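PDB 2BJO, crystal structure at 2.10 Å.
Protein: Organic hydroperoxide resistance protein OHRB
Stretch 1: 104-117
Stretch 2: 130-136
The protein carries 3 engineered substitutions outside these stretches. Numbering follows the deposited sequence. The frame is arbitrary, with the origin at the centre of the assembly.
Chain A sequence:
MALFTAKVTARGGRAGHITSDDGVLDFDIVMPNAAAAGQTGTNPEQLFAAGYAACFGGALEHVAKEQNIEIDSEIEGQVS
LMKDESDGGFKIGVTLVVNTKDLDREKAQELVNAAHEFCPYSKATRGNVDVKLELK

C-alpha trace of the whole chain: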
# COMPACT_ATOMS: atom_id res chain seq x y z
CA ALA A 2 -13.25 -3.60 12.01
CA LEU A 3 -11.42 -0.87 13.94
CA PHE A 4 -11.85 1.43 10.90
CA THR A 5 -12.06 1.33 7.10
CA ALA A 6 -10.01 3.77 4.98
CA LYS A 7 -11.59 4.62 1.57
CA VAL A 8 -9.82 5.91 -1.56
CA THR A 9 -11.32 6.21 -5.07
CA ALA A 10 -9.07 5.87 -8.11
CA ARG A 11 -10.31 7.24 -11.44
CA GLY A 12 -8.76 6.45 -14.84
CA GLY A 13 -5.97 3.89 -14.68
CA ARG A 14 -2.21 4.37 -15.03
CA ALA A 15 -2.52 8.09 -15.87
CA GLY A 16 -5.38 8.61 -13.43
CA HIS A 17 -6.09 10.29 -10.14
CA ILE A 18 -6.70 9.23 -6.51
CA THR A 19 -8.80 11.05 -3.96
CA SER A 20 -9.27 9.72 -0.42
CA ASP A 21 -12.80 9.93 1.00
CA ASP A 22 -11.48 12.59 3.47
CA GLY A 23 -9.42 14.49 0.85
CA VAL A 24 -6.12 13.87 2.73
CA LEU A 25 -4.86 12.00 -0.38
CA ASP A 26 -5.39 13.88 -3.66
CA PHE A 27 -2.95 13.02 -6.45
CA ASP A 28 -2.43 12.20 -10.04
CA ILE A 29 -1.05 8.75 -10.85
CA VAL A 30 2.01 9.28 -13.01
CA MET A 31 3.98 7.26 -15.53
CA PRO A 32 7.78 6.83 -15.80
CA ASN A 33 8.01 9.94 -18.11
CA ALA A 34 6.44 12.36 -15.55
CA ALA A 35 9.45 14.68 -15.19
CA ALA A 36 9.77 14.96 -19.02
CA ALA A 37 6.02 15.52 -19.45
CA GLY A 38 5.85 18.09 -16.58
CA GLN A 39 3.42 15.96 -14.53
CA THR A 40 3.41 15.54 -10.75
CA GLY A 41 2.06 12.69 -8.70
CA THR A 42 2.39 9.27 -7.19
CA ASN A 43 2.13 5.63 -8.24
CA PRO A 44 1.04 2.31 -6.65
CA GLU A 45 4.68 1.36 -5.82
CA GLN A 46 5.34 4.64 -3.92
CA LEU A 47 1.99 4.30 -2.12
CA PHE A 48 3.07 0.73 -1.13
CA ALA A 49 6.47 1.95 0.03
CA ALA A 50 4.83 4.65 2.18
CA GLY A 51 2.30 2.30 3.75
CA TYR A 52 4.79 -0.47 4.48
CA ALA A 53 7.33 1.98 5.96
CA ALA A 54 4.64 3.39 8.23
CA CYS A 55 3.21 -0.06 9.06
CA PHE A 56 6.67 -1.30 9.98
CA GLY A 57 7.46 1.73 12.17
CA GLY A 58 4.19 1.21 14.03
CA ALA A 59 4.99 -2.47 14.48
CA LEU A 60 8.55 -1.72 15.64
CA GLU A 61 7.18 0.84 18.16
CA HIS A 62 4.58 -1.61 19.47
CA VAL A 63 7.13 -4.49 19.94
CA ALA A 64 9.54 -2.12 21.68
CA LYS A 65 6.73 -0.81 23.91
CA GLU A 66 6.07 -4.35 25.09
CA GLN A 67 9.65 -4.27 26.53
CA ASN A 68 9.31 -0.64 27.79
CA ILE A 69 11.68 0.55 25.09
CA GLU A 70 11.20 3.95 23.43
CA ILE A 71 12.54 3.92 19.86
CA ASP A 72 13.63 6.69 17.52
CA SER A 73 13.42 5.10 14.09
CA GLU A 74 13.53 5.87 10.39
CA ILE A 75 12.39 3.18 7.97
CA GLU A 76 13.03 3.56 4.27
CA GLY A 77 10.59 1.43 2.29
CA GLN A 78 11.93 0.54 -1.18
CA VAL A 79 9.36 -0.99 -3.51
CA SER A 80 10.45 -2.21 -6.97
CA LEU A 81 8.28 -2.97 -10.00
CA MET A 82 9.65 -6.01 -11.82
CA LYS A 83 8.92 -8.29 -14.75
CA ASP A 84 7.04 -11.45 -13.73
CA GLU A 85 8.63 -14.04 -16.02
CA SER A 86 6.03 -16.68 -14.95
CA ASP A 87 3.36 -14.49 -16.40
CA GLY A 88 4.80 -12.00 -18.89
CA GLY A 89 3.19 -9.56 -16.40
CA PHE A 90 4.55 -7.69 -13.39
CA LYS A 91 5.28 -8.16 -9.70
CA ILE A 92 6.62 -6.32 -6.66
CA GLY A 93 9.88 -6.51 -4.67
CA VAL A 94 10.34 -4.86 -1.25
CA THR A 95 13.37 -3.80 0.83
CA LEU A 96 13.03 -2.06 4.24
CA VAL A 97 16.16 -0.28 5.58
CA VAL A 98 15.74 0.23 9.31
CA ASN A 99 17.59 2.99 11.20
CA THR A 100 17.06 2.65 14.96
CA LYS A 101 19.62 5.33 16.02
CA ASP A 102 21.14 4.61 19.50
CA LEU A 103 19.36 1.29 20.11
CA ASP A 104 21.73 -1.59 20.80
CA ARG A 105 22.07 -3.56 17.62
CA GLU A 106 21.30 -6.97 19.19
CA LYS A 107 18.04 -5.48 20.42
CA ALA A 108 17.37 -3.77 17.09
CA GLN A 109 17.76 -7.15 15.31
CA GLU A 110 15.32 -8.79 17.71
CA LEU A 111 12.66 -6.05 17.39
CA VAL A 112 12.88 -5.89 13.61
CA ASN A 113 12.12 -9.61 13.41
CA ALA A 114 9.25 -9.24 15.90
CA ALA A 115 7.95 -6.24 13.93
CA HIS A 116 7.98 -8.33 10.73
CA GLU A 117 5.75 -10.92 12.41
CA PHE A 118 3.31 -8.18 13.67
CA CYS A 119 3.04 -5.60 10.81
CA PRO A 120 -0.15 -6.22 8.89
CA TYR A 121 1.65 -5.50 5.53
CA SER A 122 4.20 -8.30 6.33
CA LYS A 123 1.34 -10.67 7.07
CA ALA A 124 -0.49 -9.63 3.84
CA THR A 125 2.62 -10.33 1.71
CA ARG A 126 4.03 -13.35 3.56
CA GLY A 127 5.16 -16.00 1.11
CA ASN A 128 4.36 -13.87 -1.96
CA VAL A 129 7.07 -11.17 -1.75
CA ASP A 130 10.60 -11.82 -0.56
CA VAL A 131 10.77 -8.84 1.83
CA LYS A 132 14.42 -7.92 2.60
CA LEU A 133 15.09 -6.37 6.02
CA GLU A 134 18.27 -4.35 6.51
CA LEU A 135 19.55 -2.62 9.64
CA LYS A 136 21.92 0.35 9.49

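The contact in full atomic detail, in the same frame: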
# COMPACT_ATOMS: atom_id res chain seq x y z
N ASP A 104 20.74 -0.53 20.98
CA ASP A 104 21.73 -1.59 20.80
C ASP A 104 21.26 -2.46 19.64
O ASP A 104 20.07 -2.80 19.51
CB ASP A 104 21.95 -2.44 22.04
CG ASP A 104 22.53 -1.64 23.20
OD1 ASP A 104 23.35 -0.71 23.02
OD2 ASP A 104 22.13 -1.99 24.33
N ARG A 105 22.26 -2.77 18.82
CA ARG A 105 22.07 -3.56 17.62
C ARG A 105 21.43 -4.93 17.85
O ARG A 105 20.52 -5.29 17.09
CB ARG A 105 23.39 -3.70 16.86
CG ARG A 105 23.13 -4.11 15.43
CD ARG A 105 24.35 -4.79 14.86
NE ARG A 105 23.89 -5.67 13.79
CZ ARG A 105 23.84 -5.33 12.52
NH1 ARG A 105 24.23 -4.11 12.15
NH2 ARG A 105 23.40 -6.23 11.65
N GLU A 106 21.89 -5.68 18.85
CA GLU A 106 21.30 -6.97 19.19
C GLU A 106 19.81 -6.79 19.41
O GLU A 106 19.00 -7.57 18.98
CB GLU A 106 21.66 -7.62 20.54
CG GLU A 106 23.01 -7.52 21.14
CD GLU A 106 23.41 -6.20 21.73
OE1 GLU A 106 23.70 -6.16 22.96
OE2 GLU A 106 23.47 -5.27 20.91
N LYS A 107 19.45 -5.74 20.15
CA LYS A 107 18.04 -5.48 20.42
C LYS A 107 17.29 -5.06 19.17
O LYS A 107 16.16 -5.51 18.94
CB LYS A 107 17.92 -4.46 21.57
CG LYS A 107 16.54 -3.90 21.81
CD LYS A 107 15.45 -4.77 22.43
CE LYS A 107 15.57 -6.26 22.58
NZ LYS A 107 16.07 -6.67 23.92
N ALA A 108 17.94 -4.20 18.38
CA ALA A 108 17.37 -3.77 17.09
C ALA A 108 17.03 -5.00 16.21
O ALA A 108 15.90 -5.08 15.69
CB ALA A 108 18.29 -2.77 16.37
N GLN A 109 17.98 -5.92 16.07
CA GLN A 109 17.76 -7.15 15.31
C GLN A 109 16.52 -7.90 15.81
O GLN A 109 15.66 -8.30 15.01
CB GLN A 109 18.96 -8.10 15.36
CG GLN A 109 18.81 -9.29 14.38
CD GLN A 109 18.80 -8.76 12.94
OE1 GLN A 109 17.77 -8.70 12.27
NE2 GLN A 109 19.98 -8.34 12.49
N GLU A 110 16.44 -8.07 17.12
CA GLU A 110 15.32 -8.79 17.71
C GLU A 110 13.99 -8.11 17.42
O GLU A 110 13.05 -8.79 17.03
CB GLU A 110 15.52 -8.93 19.22
CG GLU A 110 14.42 -9.65 20.00
CD GLU A 110 14.50 -9.33 21.48
OE1 GLU A 110 13.43 -9.21 22.12
OE2 GLU A 110 15.63 -9.19 21.99
N LEU A 111 13.91 -6.79 17.61
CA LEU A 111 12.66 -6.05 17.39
C LEU A 111 12.18 -5.89 15.95
O LEU A 111 11.00 -5.79 15.68
CB LEU A 111 12.74 -4.66 18.03
CG LEU A 111 12.96 -4.76 19.55
CD1 LEU A 111 13.05 -3.32 19.98
CD2 LEU A 111 11.92 -5.50 20.37
N VAL A 112 13.14 -5.86 15.03
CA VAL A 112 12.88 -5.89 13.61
C VAL A 112 12.19 -7.21 13.24
O VAL A 112 11.17 -7.23 12.54
CB VAL A 112 14.19 -5.61 12.85
CG1 VAL A 112 14.14 -5.98 11.36
CG2 VAL A 112 14.54 -4.13 12.94
N ASN A 113 12.74 -8.33 13.71
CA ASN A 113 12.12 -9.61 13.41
C ASN A 113 10.72 -9.66 14.01
O ASN A 113 9.79 -10.05 13.31
CB ASN A 113 12.95 -10.77 13.92
CG ASN A 113 14.32 -10.85 13.27
OD1 ASN A 113 14.52 -10.39 12.15
ND2 ASN A 113 15.28 -11.44 13.98
N ALA A 114 10.56 -9.26 15.27
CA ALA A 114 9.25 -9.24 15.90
C ALA A 114 8.25 -8.35 15.14
O ALA A 114 7.10 -8.72 14.88
CB ALA A 114 9.41 -8.86 17.37
N ALA A 115 8.71 -7.17 14.75
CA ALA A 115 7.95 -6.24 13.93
C ALA A 115 7.49 -6.86 12.62
O ALA A 115 6.38 -6.60 12.20
CB ALA A 115 8.75 -4.96 13.64
N HIS A 116 8.34 -7.66 11.97
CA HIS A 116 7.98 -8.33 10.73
C HIS A 116 6.91 -9.38 10.94
O HIS A 116 6.20 -9.72 10.01
CB HIS A 116 9.22 -8.97 10.10
CG HIS A 116 9.07 -9.29 8.65
ND1 HIS A 116 9.51 -10.48 8.10
CD2 HIS A 116 8.53 -8.59 7.63
CE1 HIS A 116 9.25 -10.49 6.81
NE2 HIS A 116 8.66 -9.35 6.49
N GLU A 117 6.79 -9.93 12.14
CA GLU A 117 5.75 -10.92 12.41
C GLU A 117 4.45 -10.18 12.73
O GLU A 117 3.37 -10.69 12.43
CB GLU A 117 6.25 -11.95 13.44
CG GLU A 117 7.65 -12.62 13.24
CD GLU A 117 8.28 -12.75 11.83
OE1 GLU A 117 9.50 -12.46 11.64
OE2 GLU A 117 7.62 -13.14 10.84
N ASP A 130 9.39 -11.47 -1.28
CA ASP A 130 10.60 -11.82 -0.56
C ASP A 130 11.15 -10.53 0.06
O ASP A 130 12.16 -9.96 -0.37
CB ASP A 130 11.54 -12.61 -1.50
CG ASP A 130 11.52 -12.15 -2.97
OD1 ASP A 130 10.48 -11.66 -3.51
OD2 ASP A 130 12.59 -12.30 -3.62
N VAL A 131 10.47 -10.08 1.12
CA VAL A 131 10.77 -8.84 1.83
C VAL A 131 12.14 -8.86 2.55
O VAL A 131 12.34 -9.60 3.51
CB VAL A 131 9.67 -8.46 2.86
CG1 VAL A 131 10.03 -7.16 3.57
CG2 VAL A 131 8.32 -8.34 2.18
N LYS A 132 13.06 -8.03 2.06
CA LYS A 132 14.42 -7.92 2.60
C LYS A 132 14.47 -6.82 3.65
O LYS A 132 14.04 -5.69 3.39
CB LYS A 132 15.46 -7.60 1.53
CG LYS A 132 15.57 -8.70 0.48
CD LYS A 132 16.21 -8.22 -0.80
CE LYS A 132 16.10 -9.28 -1.90
NZ LYS A 132 16.47 -8.68 -3.22
N LEU A 133 14.99 -7.18 4.81
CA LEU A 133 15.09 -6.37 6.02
C LEU A 133 16.57 -6.09 6.27
O LEU A 133 17.37 -7.01 6.38
CB LEU A 133 14.50 -7.08 7.23
CG LEU A 133 13.05 -7.52 7.12
CD1 LEU A 133 12.67 -8.24 8.39
CD2 LEU A 133 12.03 -6.43 6.86
N GLU A 134 16.91 -4.81 6.34
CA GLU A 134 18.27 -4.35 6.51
C GLU A 134 18.33 -3.36 7.67
O GLU A 134 17.56 -2.42 7.69
CB GLU A 134 18.78 -3.66 5.24
CG GLU A 134 18.80 -4.60 4.04
CD GLU A 134 19.27 -3.96 2.73
OE1 GLU A 134 19.71 -2.79 2.73
OE2 GLU A 134 19.20 -4.69 1.71
N LEU A 135 19.21 -3.60 8.63
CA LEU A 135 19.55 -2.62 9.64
C LEU A 135 20.69 -1.74 9.20
O LEU A 135 21.54 -2.21 8.47
CB LEU A 135 20.08 -3.29 10.91
CG LEU A 135 19.18 -3.91 11.97
CD1 LEU A 135 20.05 -4.74 12.90
CD2 LEU A 135 18.43 -2.78 12.68
N LYS A 136 20.72 -0.48 9.63
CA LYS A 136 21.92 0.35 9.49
C LYS A 136 22.40 0.82 10.87
O LYS A 136 21.60 1.22 11.72
CB LYS A 136 21.71 1.50 8.52
CG LYS A 136 20.37 2.18 8.49
CD LYS A 136 20.33 3.22 7.37
CE LYS A 136 20.99 4.54 7.70
NZ LYS A 136 20.44 5.66 6.85

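How do the two backbones lie against each other? Residues 105-117 form a helix and residues 132-135 a strand, and they run nearly antiparallel, with 157° between their N-to-C directions and axes 9.8 Å apart at closest approach. Q109 therefore sits across from L135 (CA to CA 7.5 Å), and V112, one helical turn further on, across from L133 (CA to CA 7.9 Å). That spacing leaves room for a layer of side chains between the backbones. The helix is held by its own ladder of bonds, beginning with A108 N to D104 O at 2.8 Å and loosening at E117, whose N makes only weak bonds to N113 O and A114 O.

Which apolar side chains fill the gap? Alternation along the strand directs the CA-to-CB bonds of L133 and L135 toward the helix and those of K132 and E134 away from it. The helix answers with A108 and V112, four residues apart and so on the same side. L135 is the most extensively covered residue of the contact: its CD2 lies 3.7 Å from A108 CB and 4.1 Å from V112 CG2. V112 also reaches the next leucine, with its CG1 4.0 Å from L133 CD1, so this valine touches both. These are van der Waals contacts between hydrocarbon groups.

How does the histidine join this packing? The CA-to-CB bond of H116 points toward the strand, and L133 CD1 lies over one face of its ring, 4.0 Å from the centroid of the H116 ring and 23° off the ring normal. This is a CH-pi contact, in which a weakly polarised methyl group meets the pi electrons of the imidazole. V131 CB approaches the same ring obliquely, 3.9 Å from H116 NE2, extending the contact to the residue just before the strand.

What do the polar side chains contribute, given that no hydrogen bond or salt bridge crosses between the stretches? The CA-to-CB bonds of R105 and Q109 point sideways, but the ends of these side chains come nearer to the strand and meet L135. L135 CD1 lies over one face of the R105 guanidinium, 3.9 Å from R105 CZ, and 3.6 Å from Q109 NE2. The flat face of a guanidinium is poorly hydrated and accepts a methyl group readily, while its N-H groups point outward in the plane. The salt bridge here stays within the helix, between K107 NZ and E110 OE2 at 3.2 Å, so the union of helix and strand rests on packing.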